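Local coordinates for protein ricin B-related lectin (Polyporus squamosus, PDB 3PHZ) that binds galactose-containing carbohydrate through a beta-trefoil lectin domain and holds calcium ions in its C-terminal region, at residues S150-N155 with D176-V181; A158-C163 with S260-F265; L234-M239 with A249-V254. All coordinates share one frame; numbering follows the deposited sequence.

Contact 1: residues S150-N155 with D176-V181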
loop_
_atom_site.group_PDB
_atom_site.type_symbol
_atom_site.label_atom_id
_atom_site.label_comp_id
_atom_site.label_asym_id
_atom_site.label_seq_id
_atom_site.Cartn_x
_atom_site.Cartn_y
_atom_site.Cartn_z
ATOM N N SER A 150 -15.604 10.659 -13.559
ATOM C CA SER A 150 -14.173 10.411 -13.727
ATOM C C SER A 150 -13.419 11.728 -13.986
ATOM O O SER A 150 -14.003 12.749 -14.362
ATOM C CB SER A 150 -13.959 9.540 -14.981
ATOM O OG SER A 150 -14.697 10.092 -16.073
ATOM N N GLN A 151 -12.108 11.624 -13.834
ATOM C CA GLN A 151 -11.160 12.686 -14.211
ATOM C C GLN A 151 -10.053 12.004 -14.963
ATOM O O GLN A 151 -9.651 10.866 -14.621
ATOM C CB GLN A 151 -10.577 13.317 -12.958
ATOM C CG GLN A 151 -11.556 14.169 -12.140
ATOM C CD GLN A 151 -11.862 15.440 -12.897
ATOM O OE1 GLN A 151 -11.147 16.461 -12.752
ATOM N NE2 GLN A 151 -12.927 15.421 -13.746
ATOM N N THR A 152 -9.435 12.726 -15.883
ATOM C CA THR A 152 -8.202 12.170 -16.532
ATOM C C THR A 152 -6.978 12.560 -15.643
ATOM O O THR A 152 -7.086 13.452 -14.802
ATOM C CB THR A 152 -7.994 12.888 -17.928
ATOM O OG1 THR A 152 -7.842 14.294 -17.714
ATOM C CG2 THR A 152 -9.168 12.623 -18.900
ATOM N N GLY A 153 -5.816 11.933 -15.875
ATOM C CA GLY A 153 -4.567 12.365 -15.247
ATOM C C GLY A 153 -4.318 13.856 -15.429
ATOM O O GLY A 153 -3.986 14.562 -14.464
ATOM N N ALA A 154 -4.538 14.352 -16.639
ATOM C CA ALA A 154 -4.319 15.773 -16.894
ATOM C C ALA A 154 -5.176 16.685 -15.989
ATOM O O ALA A 154 -4.693 17.703 -15.411
ATOM C CB ALA A 154 -4.561 16.125 -18.418
ATOM N N ASN A 155 -6.455 16.302 -15.839
ATOM C CA ASN A 155 -7.383 16.987 -14.952
ATOM C C ASN A 155 -6.851 17.021 -13.544
ATOM O O ASN A 155 -6.935 18.075 -12.895
ATOM C CB ASN A 155 -8.754 16.256 -14.873
ATOM C CG ASN A 155 -9.617 16.301 -16.133
ATOM O OD1 ASN A 155 -10.459 15.411 -16.260
ATOM N ND2 ASN A 155 -9.420 17.245 -17.092
ATOM N N ASP A 176 -1.347 8.874 -18.749
ATOM C CA ASP A 176 -2.593 9.425 -19.307
ATOM C C ASP A 176 -3.779 8.599 -18.795
ATOM O O ASP A 176 -4.492 7.963 -19.583
ATOM C CB ASP A 176 -2.540 9.372 -20.834
ATOM C CG ASP A 176 -3.793 9.976 -21.509
ATOM O OD1 ASP A 176 -4.355 11.017 -21.019
ATOM O OD2 ASP A 176 -4.184 9.400 -22.551
ATOM N N GLY A 177 -3.877 8.484 -17.472
ATOM C CA GLY A 177 -4.850 7.532 -16.929
ATOM C C GLY A 177 -6.267 8.124 -16.962
ATOM O O GLY A 177 -6.450 9.334 -17.109
ATOM N N LEU A 178 -7.265 7.246 -16.773
ATOM C CA LEU A 178 -8.642 7.690 -16.489
ATOM C C LEU A 178 -8.940 7.186 -15.057
ATOM O O LEU A 178 -8.682 5.997 -14.768
ATOM C CB LEU A 178 -9.582 6.976 -17.492
ATOM C CG LEU A 178 -11.011 7.540 -17.266
ATOM C CD1 LEU A 178 -11.145 8.997 -17.714
ATOM C CD2 LEU A 178 -11.972 6.556 -18.031
ATOM N N TYR A 179 -9.406 8.088 -14.195
ATOM C CA TYR A 179 -9.663 7.796 -12.788
ATOM C C TYR A 179 -11.112 7.926 -12.431
ATOM O O TYR A 179 -11.733 8.910 -12.756
ATOM C CB TYR A 179 -8.863 8.738 -11.890
ATOM C CG TYR A 179 -7.356 8.640 -12.171
ATOM C CD1 TYR A 179 -6.539 7.799 -11.433
ATOM C CD2 TYR A 179 -6.776 9.425 -13.203
ATOM C CE1 TYR A 179 -5.171 7.707 -11.682
ATOM C CE2 TYR A 179 -5.409 9.321 -13.488
ATOM C CZ TYR A 179 -4.624 8.493 -12.694
ATOM O OH TYR A 179 -3.287 8.406 -12.961
ATOM N N LEU A 180 -11.656 6.883 -11.817
ATOM C CA LEU A 180 -12.987 6.944 -11.186
ATOM C C LEU A 180 -12.863 7.674 -9.855
ATOM O O LEU A 180 -11.928 7.429 -9.100
ATOM C CB LEU A 180 -13.478 5.513 -10.918
ATOM C CG LEU A 180 -14.835 5.457 -10.182
ATOM C CD1 LEU A 180 -15.942 6.209 -10.898
ATOM C CD2 LEU A 180 -15.214 3.930 -9.951
ATOM N N VAL A 181 -13.743 8.651 -9.656
ATOM C CA VAL A 181 -13.807 9.404 -8.411
ATOM C C VAL A 181 -14.840 8.703 -7.514
ATOM O O VAL A 181 -16.011 8.617 -7.867
ATOM C CB VAL A 181 -14.202 10.848 -8.719
ATOM C CG1 VAL A 181 -14.476 11.606 -7.374
ATOM C CG2 VAL A 181 -13.087 11.521 -9.563
HETATM O O HOH W 1 -4.637 12.720 -19.033
#

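Contact 2: residues A158-C163 with S260-F265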
loop_
_atom_site.group_PDB
_atom_site.type_symbol
_atom_site.label_atom_id
_atom_site.label_comp_id
_atom_site.label_asym_id
_atom_site.label_seq_id
_atom_site.Cartn_x
_atom_site.Cartn_y
_atom_site.Cartn_z
ATOM N N ALA A 158 -3.845 19.228 -12.901
ATOM C CA ALA A 158 -4.248 20.664 -12.898
ATOM C C ALA A 158 -4.929 21.076 -11.601
ATOM O O ALA A 158 -4.665 22.143 -11.045
ATOM C CB ALA A 158 -5.118 21.012 -14.153
ATOM N N THR A 159 -5.762 20.171 -11.063
ATOM C CA THR A 159 -6.449 20.414 -9.800
ATOM C C THR A 159 -5.489 20.555 -8.633
ATOM O O THR A 159 -5.695 21.407 -7.771
ATOM C CB THR A 159 -7.426 19.230 -9.591
ATOM O OG1 THR A 159 -8.528 19.458 -10.467
ATOM C CG2 THR A 159 -7.928 19.217 -8.173
ATOM N N LEU A 160 -4.457 19.704 -8.589
ATOM C CA LEU A 160 -3.467 19.792 -7.523
ATOM C C LEU A 160 -2.737 21.137 -7.551
ATOM O O LEU A 160 -2.607 21.784 -6.514
ATOM C CB LEU A 160 -2.450 18.676 -7.651
ATOM C CG LEU A 160 -2.997 17.231 -7.522
ATOM C CD1 LEU A 160 -1.943 16.219 -7.877
ATOM C CD2 LEU A 160 -3.469 17.005 -6.029
ATOM N N LEU A 161 -2.335 21.550 -8.738
ATOM C CA LEU A 161 -1.578 22.829 -8.865
ATOM C C LEU A 161 -2.485 24.025 -8.468
ATOM O O LEU A 161 -2.002 25.028 -7.906
ATOM C CB LEU A 161 -1.136 23.020 -10.311
ATOM C CG LEU A 161 0.113 22.164 -10.583
ATOM C CD1 LEU A 161 0.159 21.791 -12.101
ATOM C CD2 LEU A 161 1.415 22.926 -10.101
ATOM N N ALA A 162 -3.783 23.943 -8.789
ATOM C CA ALA A 162 -4.732 24.999 -8.463
ATOM C C ALA A 162 -5.280 25.010 -6.997
ATOM O O ALA A 162 -5.883 26.008 -6.535
ATOM C CB ALA A 162 -5.902 24.948 -9.483
ATOM N N CYS A 163 -5.049 23.922 -6.289
ATOM C CA CYS A 163 -5.675 23.690 -4.985
ATOM C C CYS A 163 -4.986 24.593 -3.981
ATOM O O CYS A 163 -3.789 24.494 -3.809
ATOM C CB CYS A 163 -5.500 22.231 -4.627
ATOM S SG CYS A 163 -5.926 21.934 -2.889
ATOM N N SER A 260 -12.572 20.087 -8.817
ATOM C CA SER A 260 -11.454 20.976 -8.350
ATOM C C SER A 260 -11.218 20.946 -6.875
ATOM O O SER A 260 -10.216 21.527 -6.409
ATOM C CB SER A 260 -11.710 22.419 -8.751
ATOM O OG SER A 260 -11.748 22.467 -10.144
ATOM N N THR A 261 -12.118 20.329 -6.097
ATOM C CA THR A 261 -11.958 20.359 -4.631
ATOM C C THR A 261 -11.204 19.119 -4.233
ATOM O O THR A 261 -11.677 18.016 -4.459
ATOM C CB THR A 261 -13.319 20.388 -3.869
ATOM O OG1 THR A 261 -14.079 21.544 -4.305
ATOM C CG2 THR A 261 -13.111 20.381 -2.360
ATOM N N VAL A 262 -10.019 19.315 -3.652
ATOM C CA VAL A 262 -9.317 18.170 -3.083
ATOM C C VAL A 262 -9.765 17.952 -1.633
ATOM O O VAL A 262 -9.868 18.906 -0.816
ATOM C CB VAL A 262 -7.769 18.403 -3.080
ATOM C CG1 VAL A 262 -6.999 17.242 -2.353
ATOM C CG2 VAL A 262 -7.282 18.561 -4.533
ATOM N N THR A 263 -9.930 16.682 -1.304
ATOM C CA THR A 263 -10.291 16.299 0.081
ATOM C C THR A 263 -9.210 15.393 0.626
ATOM O O THR A 263 -8.802 14.454 -0.044
ATOM C CB THR A 263 -11.620 15.536 0.068
ATOM O OG1 THR A 263 -12.644 16.427 -0.422
ATOM C CG2 THR A 263 -11.975 15.007 1.525
ATOM N N PHE A 264 -8.731 15.685 1.831
ATOM C CA PHE A 264 -7.723 14.915 2.482
ATOM C C PHE A 264 -8.376 13.899 3.436
ATOM O O PHE A 264 -9.417 14.178 4.003
ATOM C CB PHE A 264 -6.830 15.891 3.220
ATOM C CG PHE A 264 -6.162 16.853 2.258
ATOM C CD1 PHE A 264 -5.012 16.464 1.587
ATOM C CD2 PHE A 264 -6.738 18.092 1.994
ATOM C CE1 PHE A 264 -4.382 17.328 0.661
ATOM C CE2 PHE A 264 -6.139 18.966 1.057
ATOM C CZ PHE A 264 -4.928 18.579 0.422
ATOM N N PHE A 265 -7.784 12.724 3.553
ATOM C CA PHE A 265 -8.374 11.617 4.279
ATOM C C PHE A 265 -7.328 11.108 5.264
ATOM O O PHE A 265 -6.180 10.901 4.896
ATOM C CB PHE A 265 -8.818 10.506 3.310
ATOM C CG PHE A 265 -9.449 9.311 4.014
ATOM C CD1 PHE A 265 -10.785 9.387 4.461
ATOM C CD2 PHE A 265 -8.745 8.134 4.204
ATOM C CE1 PHE A 265 -11.392 8.296 5.081
ATOM C CE2 PHE A 265 -9.337 7.035 4.835
ATOM C CZ PHE A 265 -10.686 7.111 5.259
HETATM O O HOH W 2 -8.059 22.909 -7.469
#

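Contact 3: residues L234-M239 with A249-V254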
loop_
_atom_site.group_PDB
_atom_site.type_symbol
_atom_site.label_atom_id
_atom_site.label_comp_id
_atom_site.label_asym_id
_atom_site.label_seq_id
_atom_site.Cartn_x
_atom_site.Cartn_y
_atom_site.Cartn_z
ATOM N N LEU A 234 -8.823 3.656 -9.813
ATOM C CA LEU A 234 -9.577 4.410 -8.792
ATOM C C LEU A 234 -8.662 5.480 -8.251
ATOM O O LEU A 234 -7.564 5.173 -7.804
ATOM C CB LEU A 234 -10.004 3.481 -7.641
ATOM C CG LEU A 234 -11.267 2.668 -7.954
ATOM C CD1 LEU A 234 -11.341 1.957 -9.317
ATOM C CD2 LEU A 234 -11.517 1.714 -6.772
ATOM N N LEU A 235 -9.042 6.756 -8.351
ATOM C CA LEU A 235 -8.120 7.775 -7.794
ATOM C C LEU A 235 -7.942 7.574 -6.271
ATOM O O LEU A 235 -8.923 7.521 -5.517
ATOM C CB LEU A 235 -8.664 9.189 -8.036
ATOM C CG LEU A 235 -7.801 10.360 -7.537
ATOM C CD1 LEU A 235 -6.400 10.368 -8.192
ATOM C CD2 LEU A 235 -8.524 11.688 -7.838
ATOM N N CYS A 236 -6.687 7.529 -5.836
ATOM C CA CYS A 236 -6.371 7.483 -4.382
ATOM C C CYS A 236 -4.917 7.991 -4.235
ATOM O O CYS A 236 -3.973 7.230 -4.524
ATOM C CB CYS A 236 -6.504 6.043 -3.815
ATOM S SG CYS A 236 -6.145 6.074 -2.010
ATOM N N GLY A 237 -4.764 9.220 -3.772
ATOM C CA GLY A 237 -3.453 9.821 -3.627
ATOM C C GLY A 237 -2.835 9.529 -2.297
ATOM O O GLY A 237 -3.509 9.149 -1.353
ATOM N N LEU A 238 -1.535 9.772 -2.222
ATOM C CA LEU A 238 -0.800 9.840 -0.975
ATOM C C LEU A 238 -0.149 11.219 -0.922
ATOM O O LEU A 238 0.195 11.760 -1.973
ATOM C CB LEU A 238 0.252 8.697 -1.078
ATOM C CG LEU A 238 1.443 8.507 -0.230
ATOM C CD1 LEU A 238 1.076 8.486 1.259
ATOM C CD2 LEU A 238 1.756 7.062 -0.718
ATOM N N MET A 239 -0.003 11.795 0.271
ATOM C CA MET A 239 0.775 13.044 0.458
ATOM C C MET A 239 1.473 12.975 1.792
ATOM O O MET A 239 0.996 12.306 2.729
ATOM C CB MET A 239 -0.078 14.288 0.366
ATOM C CG MET A 239 -1.132 14.473 1.424
ATOM S SD MET A 239 -1.361 16.229 2.071
ATOM C CE MET A 239 0.298 16.136 2.742
ATOM N N ALA A 249 1.320 11.748 7.150
ATOM C CA ALA A 249 0.937 11.284 5.830
ATOM C C ALA A 249 -0.584 11.137 5.776
ATOM O O ALA A 249 -1.203 10.761 6.779
ATOM C CB ALA A 249 1.563 9.963 5.530
ATOM N N TYR A 250 -1.132 11.484 4.617
ATOM C CA TYR A 250 -2.578 11.460 4.341
ATOM C C TYR A 250 -2.856 10.815 3.017
ATOM O O TYR A 250 -1.972 10.687 2.157
ATOM C CB TYR A 250 -3.137 12.890 4.262
ATOM C CG TYR A 250 -3.126 13.593 5.597
ATOM C CD1 TYR A 250 -4.010 13.174 6.593
ATOM C CD2 TYR A 250 -2.210 14.616 5.883
ATOM C CE1 TYR A 250 -4.032 13.805 7.860
ATOM C CE2 TYR A 250 -2.235 15.272 7.173
ATOM C CZ TYR A 250 -3.141 14.840 8.137
ATOM O OH TYR A 250 -3.222 15.376 9.420
ATOM N N ASN A 251 -4.113 10.388 2.821
ATOM C CA ASN A 251 -4.538 10.076 1.489
ATOM C C ASN A 251 -5.297 11.280 0.980
ATOM O O ASN A 251 -5.660 12.164 1.750
ATOM C CB ASN A 251 -5.417 8.803 1.462
ATOM C CG ASN A 251 -4.638 7.583 1.907
ATOM O OD1 ASN A 251 -4.804 7.124 3.048
ATOM N ND2 ASN A 251 -3.756 7.059 1.031
ATOM N N TRP A 252 -5.561 11.302 -0.312
ATOM C CA TRP A 252 -6.318 12.417 -0.897
ATOM C C TRP A 252 -7.143 11.966 -2.087
ATOM O O TRP A 252 -6.822 10.966 -2.742
ATOM C CB TRP A 252 -5.460 13.687 -1.215
ATOM C CG TRP A 252 -4.353 13.446 -2.197
ATOM C CD1 TRP A 252 -3.052 13.091 -1.891
ATOM C CD2 TRP A 252 -4.453 13.482 -3.627
ATOM N NE1 TRP A 252 -2.334 12.905 -3.061
ATOM C CE2 TRP A 252 -3.176 13.149 -4.138
ATOM C CE3 TRP A 252 -5.516 13.739 -4.535
ATOM C CZ2 TRP A 252 -2.920 13.047 -5.542
ATOM C CZ3 TRP A 252 -5.255 13.686 -5.942
ATOM C CH2 TRP A 252 -3.967 13.336 -6.424
ATOM N N PHE A 253 -8.239 12.699 -2.323
ATOM C CA PHE A 253 -9.237 12.381 -3.333
ATOM C C PHE A 253 -9.732 13.682 -3.895
ATOM O O PHE A 253 -9.371 14.775 -3.400
ATOM C CB PHE A 253 -10.428 11.680 -2.620
ATOM C CG PHE A 253 -10.039 10.348 -2.018
ATOM C CD1 PHE A 253 -10.000 9.189 -2.834
ATOM C CD2 PHE A 253 -9.751 10.229 -0.672
ATOM C CE1 PHE A 253 -9.627 7.937 -2.281
ATOM C CE2 PHE A 253 -9.362 9.027 -0.114
ATOM C CZ PHE A 253 -9.290 7.853 -0.915
ATOM N N VAL A 254 -10.578 13.612 -4.926
ATOM C CA VAL A 254 -11.328 14.850 -5.313
ATOM C C VAL A 254 -12.787 14.576 -5.117
ATOM O O VAL A 254 -13.188 13.402 -4.949
ATOM C CB VAL A 254 -11.023 15.370 -6.750
ATOM C CG1 VAL A 254 -9.489 15.623 -6.889
ATOM C CG2 VAL A 254 -11.418 14.358 -7.804
#

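Contact 1: residues S150-N155 with D176-V181
Gln151 and Tyr179 bind each other twice through their backbones: Gln151 N donates to Tyr179 O at 2.9 Å, and Tyr179 N donates to Gln151 O at 2.8 Å. They are the hydrogen-bonded pair of a short antiparallel bridge, flanked by the non-hydrogen-bonded pairs Ser150-Leu180 and Thr152-Leu178. Just beyond it strand 150-152 passes directly into helix 153-162, whose first amides have no preceding helical carbonyl to serve them. Each finds another acceptor. Gly153 N extends the pairing to Gly177 O at 2.9 Å. Ala154 N donates to a water that in turn donates to Asp176 OD1, 2.6 Å from the water oxygen. Asn155 N reaches Thr152 OG1 at 3.1 Å, and Thr152 N answers by donating to Asn155 OD1 at 2.9 Å, almost straight at 169°. This reciprocal pair is a capping box, a role that suits a threonine at the N-cap and an asparagine three residues on.

The ring of Tyr179 turns its edge to this junction, CE2 lying 3.6 Å from Gly153 N, with Gln151 O also near the ring plane. In Gln151, chi1 (-70°) sets CG anti to the carbonyl carbon and across Val181 CG2, while the bend at chi2 (-71°) helps return NE2 to Ser150 O at 2.9 Å. Beside Ser150, Leu178 CD1 packs on CB, while Ser150 OG is hydrogen-bonded to Ile8 N. Leu178 N pairs with Glu204 OE1 of the second subunit, tying strand 178-180 to it.

Asp176 is a calcium ligand, and its carboxylate reaches Ala154 N through the water alone. Its negative charge may favour the helix N-terminus, though bound calcium would offset it, so the link from metal site to helix is indirect.

Contact 2: residues A158-C163 with S260-F265
In Thr159, OG1 lies beside the backbone N (chi1 -76°), which puts CG2 anti to that N, and Cys163 likewise extends SG away from its own N (chi1 168°); both groups thereby meet Val262. The arrangement is helix-on-sheet packing: the last turns of helix 153-162 lie against the early part of the strand round Val262, with no direct hydrogen bond between the two segments. Val262 is the centre of the packing. Its CG2 rests 3.8 Å from Thr159 CG2, the two side chains meeting at a slant, and its CB lies 4.0 Å from Cys163 SG. Leu160 adds a looser touch through CD2. A branched valine suits a buried strand position that must offer methyls to several neighbours, and its other methyl, CG1, sits 3.7 Å above the plane of the Phe264 ring, toward the rim. Threonine is equally apt on the helix, since its methyl packs on the strand while OG1 turns back to hydrogen-bond Asn155 O one turn earlier. Trp252 of strand 246-255 touches Leu160, Val262 and Phe264 and so joins the contact to the neighbouring strand. At the exposed corner by Ser260, one water donates to both Thr159 O and Ser260 O, at 2.8 Å from each.

Contact 3: residues L234-M239 with A249-V254
Gly237 CA lies over the five-membered ring of the Trp252 indole, 3.5 Å from its centroid, in a CH-pi contact. Only a residue with no side chain on that face lets the ring come so near. Trp252 sets CG between its own N and carbonyl carbon (chi1 60°) and turns the ring at chi2 (-92°); NE1 then comes to 3.0 Å from Leu238 O, near the ring plane, in a weak, bent hydrogen bond. Gly237 O is gripped from opposite faces of its plane by Trp252 N and Asn251 ND2, each at 3.2 Å. Backbone bonds Gly237 N to Trp252 O, Met239 N to Tyr250 O and Tyr250 N to Met239 O close the rest of the pairing, for the segments lie on the two arms of a beta hairpin, strands 233-243 and 246-255. Met239 runs alongside Tyr250, CG 3.8 Å from Tyr250 CB, with its sulfur oblique to the ring. Toward the open end of the hairpin, Leu235 O meets the edge of the Phe253 ring at CD1 (3.3 Å), Cys236 SG sits oblique to that ring, and Leu235 CD2 packs on Val254 CG2 at 3.9 Å. In the next shell Asn251 ND2 also donates to Ala212 O of helix 208-226, while Phe286 and Phe170 meet the indole of Trp252.

In the fold
Contact 1 comes first along the chain and closes before contact 3 opens; contact 3 is nested in the loop that contact 2 closes, and contacts 1 and 2 cross, sharing helix 153-162. Centres of contacts 1 and 2, and of 1 and 3, lie about 13 Å apart, those of 2 and 3 about 10 Å. Strand 178-180 runs parallel beside 233-243, and 246-255 lies antiparallel to 261-266, where Asn251 and Phe253 pair with Phe265 and Thr263. Contacts 1 and 2 bring chain of the ricin-type lectin-like region, roughly, against the agglutinin C-terminal region, as helix 153-162 packs on the later strands; contact 3 lies within the latter. Contacts 1 and 3 also touch the second subunit.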